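Local coordinates for HydG protein (Carboxydothermus hydrogenoformans, PDB 4RTB) that helps mature [FeFe]-hydrogenase as a radical S-adenosylmethionine enzyme with iron-sulfur clusters, acting as a carbon monoxide and cyanide synthase, at residues L98-L104 with H146-V152; R349-G353 with R364-L369. All coordinates share one frame; numbering follows the deposited sequence.

Contact 1 of 2, residues L98-L104 with H146-V152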
loop_
_atom_site.group_PDB
_atom_site.type_symbol
_atom_site.label_atom_id
_atom_site.label_comp_id
_atom_site.label_asym_id
_atom_site.label_seq_id
_atom_site.Cartn_x
_atom_site.Cartn_y
_atom_site.Cartn_z
ATOM N N LEU A 98 10.614 -0.485 0.592
ATOM C CA LEU A 98 10.373 -1.884 0.265
ATOM C C LEU A 98 9.975 -2.704 1.491
ATOM O O LEU A 98 10.541 -2.546 2.580
ATOM C CB LEU A 98 11.610 -2.500 -0.393
ATOM C CG LEU A 98 12.142 -1.809 -1.651
ATOM C CD1 LEU A 98 13.178 -2.688 -2.334
ATOM C CD2 LEU A 98 11.016 -1.448 -2.613
ATOM N N PHE A 99 8.992 -3.577 1.302
ATOM C CA PHE A 99 8.555 -4.487 2.350
ATOM C C PHE A 99 8.184 -5.834 1.749
ATOM O O PHE A 99 7.980 -5.953 0.539
ATOM C CB PHE A 99 7.363 -3.907 3.115
ATOM C CG PHE A 99 6.076 -3.926 2.339
ATOM C CD1 PHE A 99 5.790 -2.925 1.425
ATOM C CD2 PHE A 99 5.146 -4.940 2.529
ATOM C CE1 PHE A 99 4.605 -2.938 0.707
ATOM C CE2 PHE A 99 3.962 -4.957 1.815
ATOM C CZ PHE A 99 3.692 -3.956 0.905
ATOM N N ALA A 100 8.092 -6.846 2.604
ATOM C CA ALA A 100 7.675 -8.174 2.179
ATOM C C ALA A 100 6.478 -8.642 2.999
ATOM O O ALA A 100 6.479 -8.543 4.230
ATOM C CB ALA A 100 8.824 -9.159 2.300
ATOM N N PRO A 101 5.439 -9.139 2.315
ATOM C CA PRO A 101 4.251 -9.660 2.995
ATOM C C PRO A 101 4.470 -11.073 3.517
ATOM O O PRO A 101 4.932 -11.943 2.781
ATOM C CB PRO A 101 3.184 -9.638 1.900
ATOM C CG PRO A 101 3.952 -9.793 0.635
ATOM C CD PRO A 101 5.279 -9.123 0.850
ATOM N N LEU A 102 4.154 -11.292 4.787
ATOM C CA LEU A 102 4.220 -12.630 5.352
ATOM C C LEU A 102 2.813 -13.162 5.586
ATOM O O LEU A 102 2.086 -12.685 6.460
ATOM C CB LEU A 102 5.027 -12.641 6.652
ATOM C CG LEU A 102 5.134 -13.984 7.380
ATOM C CD1 LEU A 102 5.445 -15.115 6.410
ATOM C CD2 LEU A 102 6.191 -13.908 8.471
ATOM N N TYR A 103 2.429 -14.141 4.776
ATOM C CA TYR A 103 1.142 -14.796 4.929
ATOM C C TYR A 103 1.221 -15.810 6.059
ATOM O O TYR A 103 1.975 -16.778 5.978
ATOM C CB TYR A 103 0.725 -15.468 3.620
ATOM C CG TYR A 103 0.209 -14.494 2.585
ATOM C CD1 TYR A 103 1.070 -13.630 1.921
ATOM C CD2 TYR A 103 -1.141 -14.441 2.270
ATOM C CE1 TYR A 103 0.599 -12.732 0.982
ATOM C CE2 TYR A 103 -1.620 -13.553 1.326
ATOM C CZ TYR A 103 -0.746 -12.703 0.686
ATOM O OH TYR A 103 -1.222 -11.817 -0.254
ATOM N N LEU A 104 0.455 -15.580 7.120
ATOM C CA LEU A 104 0.491 -16.477 8.270
ATOM C C LEU A 104 -0.530 -17.599 8.141
ATOM O O LEU A 104 -0.336 -18.687 8.682
ATOM C CB LEU A 104 0.256 -15.704 9.568
ATOM C CG LEU A 104 1.411 -14.828 10.057
ATOM C CD1 LEU A 104 1.073 -14.186 11.396
ATOM C CD2 LEU A 104 2.687 -15.645 10.156
ATOM N N HIS A 146 15.328 -7.520 3.690
ATOM C CA HIS A 146 14.090 -6.884 4.130
ATOM C C HIS A 146 14.097 -6.637 5.632
ATOM O O HIS A 146 14.637 -7.439 6.391
ATOM C CB HIS A 146 12.882 -7.750 3.768
ATOM C CG HIS A 146 12.342 -7.511 2.394
ATOM N ND1 HIS A 146 11.701 -6.343 2.042
ATOM C CD2 HIS A 146 12.321 -8.298 1.294
ATOM C CE1 HIS A 146 11.321 -6.415 0.777
ATOM N NE2 HIS A 146 11.685 -7.593 0.301
ATOM N N THR A 147 13.490 -5.535 6.059
ATOM C CA THR A 147 13.350 -5.247 7.483
ATOM C C THR A 147 11.912 -4.889 7.828
ATOM O O THR A 147 11.566 -4.713 8.995
ATOM C CB THR A 147 14.266 -4.097 7.927
ATOM O OG1 THR A 147 13.934 -2.911 7.193
ATOM C CG2 THR A 147 15.722 -4.451 7.688
ATOM N N ARG A 148 11.079 -4.769 6.803
ATOM C CA ARG A 148 9.679 -4.437 7.001
ATOM C C ARG A 148 8.805 -5.589 6.517
ATOM O O ARG A 148 8.975 -6.085 5.402
ATOM C CB ARG A 148 9.327 -3.141 6.273
ATOM C CG ARG A 148 10.111 -1.917 6.740
ATOM C CD ARG A 148 9.588 -0.683 6.033
ATOM N NE ARG A 148 8.131 -0.707 6.041
ATOM C CZ ARG A 148 7.349 0.355 5.881
ATOM N NH1 ARG A 148 7.877 1.558 5.699
ATOM N NH2 ARG A 148 6.032 0.209 5.913
ATOM N N ILE A 149 7.877 -6.019 7.367
ATOM C CA ILE A 149 7.029 -7.166 7.064
ATOM C C ILE A 149 5.550 -6.780 7.139
ATOM O O ILE A 149 5.159 -5.966 7.973
ATOM C CB ILE A 149 7.327 -8.343 8.029
ATOM C CG1 ILE A 149 8.797 -8.759 7.921
ATOM C CG2 ILE A 149 6.424 -9.532 7.748
ATOM C CD1 ILE A 149 9.135 -10.028 8.682
ATOM N N LEU A 150 4.739 -7.349 6.248
ATOM C CA LEU A 150 3.293 -7.141 6.281
ATOM C C LEU A 150 2.568 -8.457 6.563
ATOM O O LEU A 150 2.303 -9.232 5.644
ATOM C CB LEU A 150 2.804 -6.534 4.959
ATOM C CG LEU A 150 1.409 -5.893 4.864
ATOM C CD1 LEU A 150 0.418 -6.780 4.118
ATOM C CD2 LEU A 150 0.865 -5.511 6.235
ATOM N N LEU A 151 2.258 -8.708 7.833
ATOM C CA LEU A 151 1.527 -9.914 8.216
ATOM C C LEU A 151 0.117 -9.908 7.644
ATOM O O LEU A 151 -0.654 -8.972 7.866
ATOM C CB LEU A 151 1.456 -10.055 9.736
ATOM C CG LEU A 151 2.762 -10.276 10.495
ATOM C CD1 LEU A 151 2.471 -10.405 11.977
ATOM C CD2 LEU A 151 3.489 -11.507 9.980
ATOM N N VAL A 152 -0.219 -10.965 6.916
ATOM C CA VAL A 152 -1.523 -11.063 6.277
ATOM C C VAL A 152 -2.153 -12.432 6.558
ATOM O O VAL A 152 -1.477 -13.465 6.499
ATOM C CB VAL A 152 -1.404 -10.806 4.755
ATOM C CG1 VAL A 152 -0.121 -11.410 4.219
ATOM C CG2 VAL A 152 -2.617 -11.324 4.004
#
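Val152 lays its CG1 methyl over one face of the Tyr103 ring, 3.4 Å from the ring centroid and almost on the normal. This CH-pi contact depends on the first torsion of Val152 (chi1 37°), which sets CG1 between the backbone N and the carbonyl carbon; CG2 then lies beside Tyr103 CE2. On the same side of the sheet, Leu150 CB fits beside Phe99 CE2 at 3.7 Å. The two strands run parallel, and five backbone hydrogen bonds hold them in step, from Ala100 N to Arg148 O at one end to Leu104 N to Val152 O at the other. Helix 131-144 joins them in the chain, which makes a beta-alpha-beta crossover of the radical SAM barrel. On the other side, the Ala100 methyl rests on the flat face of His146, with CB over the ring centre at 3.7 Å, while His146 NE2 bonds to Ala346 O. Further along, Leu151 CD2 fills the notch between Leu102 CB, 3.8 Å away, and Leu104 CD1, 3.9 Å away. Without the Tyr103 ring, as with an alanine here, Val152 CG1 would probably lose the face it lies on and Gln366 OE1 its likely hydroxyl partner.

Contact 2 of 2, residues R349-G353 with R364-L369; sequences RTGPG and RQQFLL. With SAM (S-adenosylmethionine), chain B.
Thr350 and Phe367 meet at about a right angle. The Phe367 ring presents its edge, so CD2 touches Thr350 CB and CG2, each at 3.7 Å. The far edge of the same ring reaches the adenine of SAM, where Phe367 CE1 lies 3.5 Å from SAM C2. Thr350 CB and the adenine edge thus both lie near the ring plane, at opposite edges, and Gln366 CG lies over one of the ring faces. Thr350 OG1 (chi1 85°) sits between its own backbone N and carbonyl carbon and faces the backbone N-H groups of Gln366 and Phe367. It accepts from Phe367 N at 3.3 Å in a nearly straight bond (166°), and from Gln366 N. The second donor is shared, since Gln366 N also bonds to Thr350 O at 3.0 Å. Gln366 is extended, with CG anti to its backbone N (chi1 -176°), and this carries its amide to SAM, near the methyl CE and the ring carbon C8. Its OE1 probably bonds to Tyr103 OH. Gln365 crosses Thr350 obliquely; its extended chain runs alongside its own segment, and NE2 gives a hydrogen bond to Phe367 O at 2.9 Å. At the outer end, Pro352 O lies over a face of the Arg364 guanidinium, 3.1 Å from Arg364 NH1, but the angle is too poor for a hydrogen bond. Both segments belong to the long loop between strand 343-345 and helix 375-384, and Thr350, Pro352 and Phe367 all pack on Tyr103 of strand 95-105.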
loop_
_atom_site.group_PDB
_atom_site.type_symbol
_atom_site.label_atom_id
_atom_site.label_comp_id
_atom_site.label_asym_id
_atom_site.label_seq_id
_atom_site.Cartn_x
_atom_site.Cartn_y
_atom_site.Cartn_z
ATOM N N ARG A 349 6.214 -13.248 -1.381
ATOM C CA ARG A 349 5.580 -14.558 -1.482
ATOM C C ARG A 349 4.134 -14.385 -1.018
ATOM O O ARG A 349 3.874 -13.862 0.072
ATOM C CB ARG A 349 6.269 -15.620 -0.630
ATOM C CG ARG A 349 7.733 -15.809 -0.929
ATOM C CD ARG A 349 7.989 -16.123 -2.377
ATOM N NE ARG A 349 9.397 -16.363 -2.649
ATOM C CZ ARG A 349 9.851 -17.482 -3.191
ATOM N NH1 ARG A 349 9.003 -18.459 -3.506
ATOM N NH2 ARG A 349 11.147 -17.618 -3.420
ATOM N N THR A 350 3.189 -14.874 -1.805
ATOM C CA THR A 350 1.783 -14.632 -1.538
ATOM C C THR A 350 1.138 -15.877 -0.957
ATOM O O THR A 350 -0.085 -15.989 -0.908
ATOM C CB THR A 350 1.042 -14.207 -2.813
ATOM O OG1 THR A 350 0.642 -15.370 -3.543
ATOM C CG2 THR A 350 1.922 -13.326 -3.685
ATOM N N GLY A 351 1.977 -16.794 -0.485
ATOM C CA GLY A 351 1.501 -18.007 0.150
ATOM C C GLY A 351 2.232 -18.277 1.450
ATOM O O GLY A 351 3.426 -18.004 1.559
ATOM N N PRO A 352 1.516 -18.821 2.447
ATOM C CA PRO A 352 2.115 -19.093 3.759
ATOM C C PRO A 352 3.156 -20.217 3.736
ATOM O O PRO A 352 2.883 -21.300 3.217
ATOM C CB PRO A 352 0.907 -19.489 4.620
ATOM C CG PRO A 352 -0.121 -19.955 3.654
ATOM C CD PRO A 352 0.081 -19.157 2.405
ATOM N N GLY A 353 4.340 -19.945 4.285
ATOM C CA GLY A 353 5.379 -20.950 4.439
ATOM C C GLY A 353 6.293 -21.164 3.244
ATOM O O GLY A 353 6.975 -22.187 3.153
ATOM N N ARG A 364 -0.922 -23.215 -2.563
ATOM C CA ARG A 364 -1.027 -22.388 -1.356
ATOM C C ARG A 364 -1.366 -20.912 -1.584
ATOM O O ARG A 364 -2.037 -20.291 -0.759
ATOM C CB ARG A 364 0.292 -22.455 -0.573
ATOM C CG ARG A 364 0.254 -23.296 0.688
ATOM C CD ARG A 364 1.104 -24.550 0.539
ATOM N NE ARG A 364 1.441 -25.151 1.828
ATOM C CZ ARG A 364 2.576 -24.928 2.483
ATOM N NH1 ARG A 364 3.489 -24.113 1.971
ATOM N NH2 ARG A 364 2.800 -25.521 3.649
ATOM N N GLN A 365 -0.888 -20.348 -2.689
ATOM C CA GLN A 365 -0.833 -18.892 -2.853
ATOM C C GLN A 365 -2.184 -18.212 -3.088
ATOM O O GLN A 365 -3.175 -18.865 -3.408
ATOM C CB GLN A 365 0.119 -18.549 -4.003
ATOM C CG GLN A 365 1.369 -19.423 -4.030
ATOM C CD GLN A 365 2.412 -18.936 -5.025
ATOM O OE1 GLN A 365 3.614 -19.120 -4.817
ATOM N NE2 GLN A 365 1.959 -18.298 -6.100
ATOM N N GLN A 366 -2.207 -16.892 -2.904
ATOM C CA GLN A 366 -3.393 -16.081 -3.167
ATOM C C GLN A 366 -3.392 -15.614 -4.613
ATOM O O GLN A 366 -4.442 -15.444 -5.228
ATOM C CB GLN A 366 -3.456 -14.875 -2.223
ATOM C CG GLN A 366 -4.730 -14.033 -2.363
ATOM C CD GLN A 366 -4.833 -12.918 -1.325
ATOM O OE1 GLN A 366 -3.840 -12.528 -0.706
ATOM N NE2 GLN A 366 -6.045 -12.403 -1.132
ATOM N N PHE A 367 -2.195 -15.411 -5.150
ATOM C CA PHE A 367 -2.040 -15.010 -6.540
ATOM C C PHE A 367 -1.242 -16.062 -7.303
ATOM O O PHE A 367 -0.319 -16.670 -6.761
ATOM C CB PHE A 367 -1.367 -13.637 -6.624
ATOM C CG PHE A 367 -2.038 -12.585 -5.780
ATOM C CD1 PHE A 367 -3.131 -11.874 -6.260
ATOM C CD2 PHE A 367 -1.587 -12.316 -4.497
ATOM C CE1 PHE A 367 -3.753 -10.908 -5.475
ATOM C CE2 PHE A 367 -2.207 -11.354 -3.709
ATOM C CZ PHE A 367 -3.289 -10.651 -4.199
ATOM N N LEU A 368 -1.614 -16.275 -8.561
ATOM C CA LEU A 368 -1.014 -17.317 -9.385
ATOM C C LEU A 368 0.332 -16.882 -9.947
ATOM O O LEU A 368 0.532 -16.865 -11.159
ATOM C CB LEU A 368 -1.960 -17.693 -10.524
ATOM C CG LEU A 368 -3.404 -17.919 -10.077
ATOM C CD1 LEU A 368 -4.341 -18.029 -11.268
ATOM C CD2 LEU A 368 -3.492 -19.158 -9.202
ATOM N N LEU A 369 1.254 -16.531 -9.060
ATOM C CA LEU A 369 2.566 -16.061 -9.485
ATOM C C LEU A 369 3.611 -17.158 -9.299
ATOM O O LEU A 369 3.295 -18.347 -9.368
ATOM C CB LEU A 369 2.962 -14.801 -8.709
ATOM C CG LEU A 369 1.873 -13.738 -8.506
ATOM C CD1 LEU A 369 2.389 -12.603 -7.629
ATOM C CD2 LEU A 369 1.340 -13.200 -9.832
HETATM N N SAM B . -8.462 -11.184 5.192
HETATM C CA SAM B . -8.292 -9.755 5.452
HETATM C C SAM B . -9.262 -8.874 4.672
HETATM O O SAM B . -10.046 -9.335 3.850
HETATM O OXT SAM B . -9.276 -7.659 4.856
HETATM C CB SAM B . -6.867 -9.297 5.147
HETATM C CG SAM B . -6.049 -10.161 4.188
HETATM S SD SAM B . -6.574 -10.250 2.458
HETATM C CE SAM B . -5.652 -11.723 2.006
HETATM C "C5'" SAM B . -5.416 -9.113 1.666
HETATM C "C4'" SAM B . -5.989 -8.310 0.500
HETATM O "O4'" SAM B . -5.813 -8.939 -0.758
HETATM C "C3'" SAM B . -7.487 -8.091 0.634
HETATM O "O3'" SAM B . -7.751 -6.936 1.391
HETATM C "C2'" SAM B . -7.948 -7.937 -0.800
HETATM O "O2'" SAM B . -8.225 -6.588 -1.084
HETATM C "C1'" SAM B . -6.764 -8.376 -1.644
HETATM N N9 SAM B . -7.237 -9.345 -2.642
HETATM C C8 SAM B . -7.998 -10.455 -2.398
HETATM N N7 SAM B . -8.235 -11.082 -3.570
HETATM C C5 SAM B . -7.646 -10.379 -4.561
HETATM C C6 SAM B . -7.580 -10.573 -5.933
HETATM N N6 SAM B . -8.180 -11.622 -6.488
HETATM N N1 SAM B . -6.892 -9.671 -6.715
HETATM C C2 SAM B . -6.272 -8.584 -6.133
HETATM N N3 SAM B . -6.340 -8.397 -4.768
HETATM C C4 SAM B . -7.015 -9.281 -3.994
#

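Contact 1 is part of the barrel sheet, and contact 2 is a folded loop laid against it; their centres are about 13 Å apart. Tyr103 joins them. Its OH lies 2.8 Å from Gln366 OE1, probably as a hydrogen bond, and its CE1 lies 3.4 Å from Thr350 CA. Through this bond Tyr103 probably helps to position Gln366, as a second-shell residue of the pocket. Both contacts also supply walls of the SAM pocket: Val152 from the strand 148-153 side, Gln366 and Phe367 from the loop. The iron-sulfur cluster is near both: between nearest atoms, the side chain of Val152 is about 6 Å from it and that of Gln366 about 5 Å.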